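Local atomic coordinates of hypothetical protein yfcE (Escherichia coli, PDB entry 1SU1), a protein that is of unknown function but belongs to the calcineurin-like phosphoesterase superfamily and binds a pair of zinc ions on loops at one end of two packed beta sheets. Residues A[28-33]-A[125-130]; A[57-62]-A[146-151]. All coordinates share one frame; numbering follows the deposited sequence.

How the interactions relate
The two interactions have centres only about 3 Å apart, near the middle of the chain, and both bridge the two mixed sheets of the sandwich. Strands 27-31 and 55-58 are parallel neighbours in one sheet, joined by backbone bonds such as M29 O to V57 N (2.7 Å); strands 124-128 and 146-148 are parallel neighbours in the other. Along the chain the order is 28-33, 57-62, 125-130, 146-151, so the segments of interaction 1 alternate with those of interaction 2. Each of the four runs from strand into loop and brings a zinc ligand, so residues scattered through the sequence converge on one two-metal centre.

Interaction 1: residues A[28-33]-A[125-130]. With ZN (zinc ion), chain F; ZN (zinc ion), chain E.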
loop_
_atom_site.group_PDB
_atom_site.type_symbol
_atom_site.label_atom_id
_atom_site.label_comp_id
_atom_site.label_asym_id
_atom_site.label_seq_id
_atom_site.Cartn_x
_atom_site.Cartn_y
_atom_site.Cartn_z
ATOM N N LEU A 28 -11.365 -5.706 27.379
ATOM C CA LEU A 28 -11.240 -4.730 26.309
ATOM C C LEU A 28 -12.570 -4.109 25.885
ATOM O O LEU A 28 -13.609 -4.760 25.918
ATOM C CB LEU A 28 -10.605 -5.386 25.076
ATOM C CG LEU A 28 -9.347 -6.238 25.264
ATOM C CD1 LEU A 28 -9.129 -7.079 24.006
ATOM C CD2 LEU A 28 -8.163 -5.362 25.563
ATOM N N MET A 29 -12.517 -2.847 25.471
ATOM C CA MET A 29 -13.692 -2.148 24.977
ATOM C C MET A 29 -13.485 -1.916 23.477
ATOM O O MET A 29 -12.384 -1.595 23.044
ATOM C CB MET A 29 -13.867 -0.801 25.684
ATOM C CG MET A 29 -15.114 -0.046 25.219
ATOM S SD MET A 29 -15.444 1.475 26.170
ATOM C CE MET A 29 -16.615 2.268 25.082
ATOM N N PHE A 30 -14.552 -2.072 22.701
ATOM C CA PHE A 30 -14.513 -1.885 21.254
ATOM C C PHE A 30 -15.472 -0.802 20.774
ATOM O O PHE A 30 -16.613 -0.728 21.224
ATOM C CB PHE A 30 -14.891 -3.179 20.524
ATOM C CG PHE A 30 -14.053 -4.366 20.903
ATOM C CD1 PHE A 30 -14.314 -5.070 22.077
ATOM C CD2 PHE A 30 -13.001 -4.789 20.082
ATOM C CE1 PHE A 30 -13.540 -6.183 22.430
ATOM C CE2 PHE A 30 -12.224 -5.891 20.426
ATOM C CZ PHE A 30 -12.492 -6.592 21.600
ATOM N N ALA A 31 -14.996 0.024 19.848
ATOM C CA ALA A 31 -15.793 1.077 19.235
ATOM C C ALA A 31 -15.482 0.999 17.734
ATOM O O ALA A 31 -14.318 0.853 17.351
ATOM C CB ALA A 31 -15.387 2.437 19.787
ATOM N N SER A 32 -16.505 1.108 16.891
ATOM C CA SER A 32 -16.299 1.036 15.453
ATOM C C SER A 32 -17.197 1.984 14.661
ATOM O O SER A 32 -18.270 2.369 15.116
ATOM C CB SER A 32 -16.522 -0.405 14.962
ATOM O OG SER A 32 -16.251 -0.520 13.570
ATOM N N ASP A 33 -16.734 2.349 13.467
ATOM C CA ASP A 33 -17.458 3.225 12.556
ATOM C C ASP A 33 -18.013 4.494 13.232
ATOM O O ASP A 33 -19.233 4.737 13.251
ATOM C CB ASP A 33 -18.579 2.424 11.885
ATOM C CG ASP A 33 -18.039 1.267 11.016
ATOM O OD1 ASP A 33 -17.795 1.463 9.795
ATOM O OD2 ASP A 33 -17.830 0.162 11.564
ATOM N N LEU A 125 -7.876 -13.627 18.781
ATOM C CA LEU A 125 -8.834 -12.638 18.277
ATOM C C LEU A 125 -8.185 -11.894 17.113
ATOM O O LEU A 125 -7.151 -11.259 17.287
ATOM C CB LEU A 125 -9.211 -11.608 19.358
ATOM C CG LEU A 125 -9.848 -12.025 20.692
ATOM C CD1 LEU A 125 -10.364 -10.768 21.396
ATOM C CD2 LEU A 125 -10.983 -12.980 20.461
ATOM N N PHE A 126 -8.804 -11.962 15.939
ATOM C CA PHE A 126 -8.294 -11.289 14.754
ATOM C C PHE A 126 -9.055 -9.978 14.523
ATOM O O PHE A 126 -10.192 -9.998 14.064
ATOM C CB PHE A 126 -8.451 -12.211 13.527
ATOM C CG PHE A 126 -7.739 -11.714 12.285
ATOM C CD1 PHE A 126 -6.440 -12.131 11.991
ATOM C CD2 PHE A 126 -8.367 -10.831 11.416
ATOM C CE1 PHE A 126 -5.781 -11.678 10.853
ATOM C CE2 PHE A 126 -7.715 -10.367 10.267
ATOM C CZ PHE A 126 -6.420 -10.793 9.986
ATOM N N LEU A 127 -8.403 -8.850 14.801
ATOM C CA LEU A 127 -9.002 -7.517 14.645
ATOM C C LEU A 127 -8.762 -6.869 13.272
ATOM O O LEU A 127 -7.615 -6.617 12.891
ATOM C CB LEU A 127 -8.460 -6.563 15.733
ATOM C CG LEU A 127 -8.233 -7.109 17.150
ATOM C CD1 LEU A 127 -7.545 -6.042 17.989
ATOM C CD2 LEU A 127 -9.565 -7.519 17.788
ATOM N N THR A 128 -9.844 -6.553 12.559
ATOM C CA THR A 128 -9.745 -5.918 11.243
ATOM C C THR A 128 -11.019 -5.085 11.000
ATOM O O THR A 128 -12.035 -5.329 11.642
ATOM C CB THR A 128 -9.584 -6.998 10.124
ATOM O OG1 THR A 128 -9.142 -6.377 8.911
ATOM C CG2 THR A 128 -10.907 -7.705 9.867
ATOM N N HIS A 129 -10.970 -4.121 10.079
ATOM C CA HIS A 129 -12.133 -3.279 9.813
ATOM C C HIS A 129 -13.293 -3.990 9.132
ATOM O O HIS A 129 -14.461 -3.788 9.500
ATOM C CB HIS A 129 -11.767 -2.056 8.971
ATOM C CG HIS A 129 -12.930 -1.145 8.709
ATOM N ND1 HIS A 129 -13.512 -0.369 9.695
ATOM C CD2 HIS A 129 -13.649 -0.909 7.582
ATOM C CE1 HIS A 129 -14.529 0.302 9.188
ATOM N NE2 HIS A 129 -14.634 -0.008 7.907
ATOM N N GLY A 130 -12.990 -4.784 8.109
ATOM C CA GLY A 130 -14.054 -5.494 7.428
ATOM C C GLY A 130 -14.075 -5.379 5.920
ATOM O O GLY A 130 -14.805 -6.122 5.258
HETATM ZN ZN ZN F . -18.489 2.576 8.447
HETATM ZN ZN ZN E . -16.088 0.967 6.581
#
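D33 and H129 face each other at the metal end of the helix-flanked double-sheet (alpha/beta) sandwich of the calcineurin-like phosphoesterase superfamily, on the loops that follow strands 27-31 and 124-128. This is the tight part of the contact. D33 OD1 lies at the edge of the imidazole, 3.5 Å from H129 CE1, with carboxylate and ring planes turned 43° apart. The two groups serve different metals: D33 OD1 binds one zinc ion at 1.9 Å, together with H35 and H153, while H129 NE2 reaches the other at 2.2 Å, beside D61, N97 and H151. The two zinc ions, ZN of chain F and ZN of chain E, are 3.4 Å apart.

Both ligands are held from behind. The other nitrogen of the imidazole, H129 ND1, is hydrogen-bonded to L59 O, which with the metal bond fixes the rotation of the ring. The second carboxylate oxygen of D33, OD2, accepts from the backbone N of H151 and also from S32 OG, which comes in from above the carboxylate plane. A sulfate ion, probably from the crystallisation liquor, lies close to the D33 side chain. G130, just beyond H129, is partly exposed.

Deeper in the sandwich the two segments meet more loosely. They run in nearly the same direction, 14° apart, yet F30 and L127 stand with their CA atoms 10.3 Å from each other, and V57 and V148 of the neighbouring strands pack against both side chains. Farther along, L28 packs on L119 of the second subunit. F30 swings beside its own backbone N (chi1 -55°), which carries the ring toward the other sheet; there it crosses the leucine at about a right angle, and one methyl, L127 CD2, sits at the ring edge, 4.1 Å from F30 CE2.

Interaction 2: residues A[57-62]-A[146-151]; sequences VILGDV and VLVYGH. With ZN (zinc ion), chain E.
L59, on the loop after strand 55-58, drives its isobutyl end against V148 of strand 146-148 and the backbone just past it, in this helix-flanked, two-sheet metallophosphoesterase-like sandwich. L59 CD1 does most of the touching: it lies 3.9 Å from the carbonyl carbon Y149 C and 4.0 Å from V148 CG1. The second methyl, L59 CD2, flanks the same V148 CG1, and the two side chains cross at about a right angle. L59 CG stands anti to its carbonyl carbon (chi1 -58°), and the extended second torsion then sends CD1 out toward the other sheet. G150 brings its backbone alongside, with G150 CA and L59 CA 6.1 Å apart.

One step outward, the two segments no longer touch directly but share a zinc ion. D61 belongs to the GD motif of the superfamily and H151 to its GHxH motif, here GHTH, each following a glycine, G60 or G150. D61 OD2 binds the ion at 2.3 Å, and N97 and H129 are further ligands. The ring of H151 meets that of H129 with planes at about 65°.

A second shell sets these ligands in place. D61 OD1, the oxygen turned from the metal, takes a hydrogen bond from the backbone N of C98, and D99 receives the backbone NH groups of D61 and V62. Farther out, Y149 packs on P135. On the far loop, H151 CG lies anti to its backbone N (chi1 -167°), and the imidazole meets the metal through the nitrogen nearer the backbone, H151 ND1, at 2.2 Å from the zinc ion.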
loop_
_atom_site.group_PDB
_atom_site.type_symbol
_atom_site.label_atom_id
_atom_site.label_comp_id
_atom_site.label_asym_id
_atom_site.label_seq_id
_atom_site.Cartn_x
_atom_site.Cartn_y
_atom_site.Cartn_z
ATOM N N VAL A 57 -10.224 -0.444 21.835
ATOM C CA VAL A 57 -9.979 -0.935 20.490
ATOM C C VAL A 57 -10.905 -0.331 19.434
ATOM O O VAL A 57 -12.099 -0.659 19.368
ATOM C CB VAL A 57 -10.095 -2.476 20.456
ATOM C CG1 VAL A 57 -9.778 -3.001 19.064
ATOM C CG2 VAL A 57 -9.156 -3.085 21.491
ATOM N N ILE A 58 -10.333 0.533 18.599
ATOM C CA ILE A 58 -11.067 1.200 17.527
ATOM C C ILE A 58 -10.918 0.432 16.208
ATOM O O ILE A 58 -9.812 0.314 15.669
ATOM C CB ILE A 58 -10.561 2.656 17.392
ATOM C CG1 ILE A 58 -10.853 3.402 18.707
ATOM C CG2 ILE A 58 -11.216 3.350 16.204
ATOM C CD1 ILE A 58 -10.495 4.875 18.704
ATOM N N LEU A 59 -12.037 -0.078 15.691
ATOM C CA LEU A 59 -12.040 -0.875 14.469
ATOM C C LEU A 59 -12.128 -0.142 13.122
ATOM O O LEU A 59 -12.507 -0.747 12.110
ATOM C CB LEU A 59 -13.149 -1.927 14.546
ATOM C CG LEU A 59 -13.072 -2.908 15.725
ATOM C CD1 LEU A 59 -14.349 -3.735 15.784
ATOM C CD2 LEU A 59 -11.842 -3.824 15.592
ATOM N N GLY A 60 -11.805 1.150 13.094
ATOM C CA GLY A 60 -11.814 1.863 11.819
ATOM C C GLY A 60 -12.964 2.771 11.398
ATOM O O GLY A 60 -14.119 2.577 11.798
ATOM N N ASP A 61 -12.622 3.737 10.538
ATOM C CA ASP A 61 -13.532 4.750 9.999
ATOM C C ASP A 61 -13.845 5.722 11.135
ATOM O O ASP A 61 -14.964 5.779 11.673
ATOM C CB ASP A 61 -14.779 4.081 9.408
ATOM C CG ASP A 61 -14.470 3.339 8.107
ATOM O OD1 ASP A 61 -13.286 2.988 7.909
ATOM O OD2 ASP A 61 -15.390 3.091 7.300
ATOM N N VAL A 62 -12.792 6.459 11.476
ATOM C CA VAL A 62 -12.754 7.412 12.560
ATOM C C VAL A 62 -13.346 8.810 12.326
ATOM O O VAL A 62 -14.301 9.189 13.004
ATOM C CB VAL A 62 -11.289 7.540 13.032
ATOM C CG1 VAL A 62 -11.204 8.327 14.324
ATOM C CG2 VAL A 62 -10.685 6.143 13.207
ATOM N N VAL A 146 -11.654 -15.967 16.998
ATOM C CA VAL A 146 -12.679 -14.965 16.749
ATOM C C VAL A 146 -12.347 -13.937 15.678
ATOM O O VAL A 146 -11.309 -13.288 15.741
ATOM C CB VAL A 146 -13.006 -14.172 18.054
ATOM C CG1 VAL A 146 -14.186 -13.238 17.815
ATOM C CG2 VAL A 146 -13.296 -15.140 19.210
ATOM N N LEU A 147 -13.233 -13.778 14.701
ATOM C CA LEU A 147 -13.033 -12.748 13.691
ATOM C C LEU A 147 -13.745 -11.492 14.231
ATOM O O LEU A 147 -14.973 -11.479 14.359
ATOM C CB LEU A 147 -13.661 -13.149 12.354
ATOM C CG LEU A 147 -13.758 -11.990 11.342
ATOM C CD1 LEU A 147 -12.368 -11.549 10.914
ATOM C CD2 LEU A 147 -14.569 -12.423 10.128
ATOM N N VAL A 148 -12.979 -10.456 14.564
ATOM C CA VAL A 148 -13.538 -9.208 15.092
ATOM C C VAL A 148 -13.495 -8.108 14.028
ATOM O O VAL A 148 -12.411 -7.683 13.616
ATOM C CB VAL A 148 -12.743 -8.720 16.336
ATOM C CG1 VAL A 148 -13.322 -7.408 16.841
ATOM C CG2 VAL A 148 -12.774 -9.776 17.435
ATOM N N TYR A 149 -14.666 -7.630 13.608
ATOM C CA TYR A 149 -14.749 -6.597 12.568
ATOM C C TYR A 149 -15.920 -5.598 12.699
ATOM O O TYR A 149 -16.862 -5.812 13.478
ATOM C CB TYR A 149 -14.892 -7.268 11.214
ATOM C CG TYR A 149 -16.203 -8.004 11.065
ATOM C CD1 TYR A 149 -16.466 -9.161 11.803
ATOM C CD2 TYR A 149 -17.200 -7.527 10.209
ATOM C CE1 TYR A 149 -17.697 -9.826 11.696
ATOM C CE2 TYR A 149 -18.429 -8.186 10.096
ATOM C CZ TYR A 149 -18.666 -9.331 10.839
ATOM O OH TYR A 149 -19.873 -9.984 10.703
ATOM N N GLY A 150 -15.859 -4.536 11.891
ATOM C CA GLY A 150 -16.900 -3.517 11.857
ATOM C C GLY A 150 -17.403 -3.371 10.427
ATOM O O GLY A 150 -17.883 -4.329 9.831
ATOM N N HIS A 151 -17.316 -2.167 9.878
ATOM C CA HIS A 151 -17.701 -1.907 8.489
ATOM C C HIS A 151 -19.150 -2.084 8.021
ATOM O O HIS A 151 -19.650 -1.256 7.247
ATOM C CB HIS A 151 -16.795 -2.717 7.540
ATOM C CG HIS A 151 -16.903 -2.292 6.107
ATOM N ND1 HIS A 151 -16.612 -1.013 5.690
ATOM C CD2 HIS A 151 -17.306 -2.967 5.005
ATOM C CE1 HIS A 151 -16.832 -0.914 4.390
ATOM N NE2 HIS A 151 -17.255 -2.084 3.951
HETATM ZN ZN ZN E . -16.088 0.967 6.581
#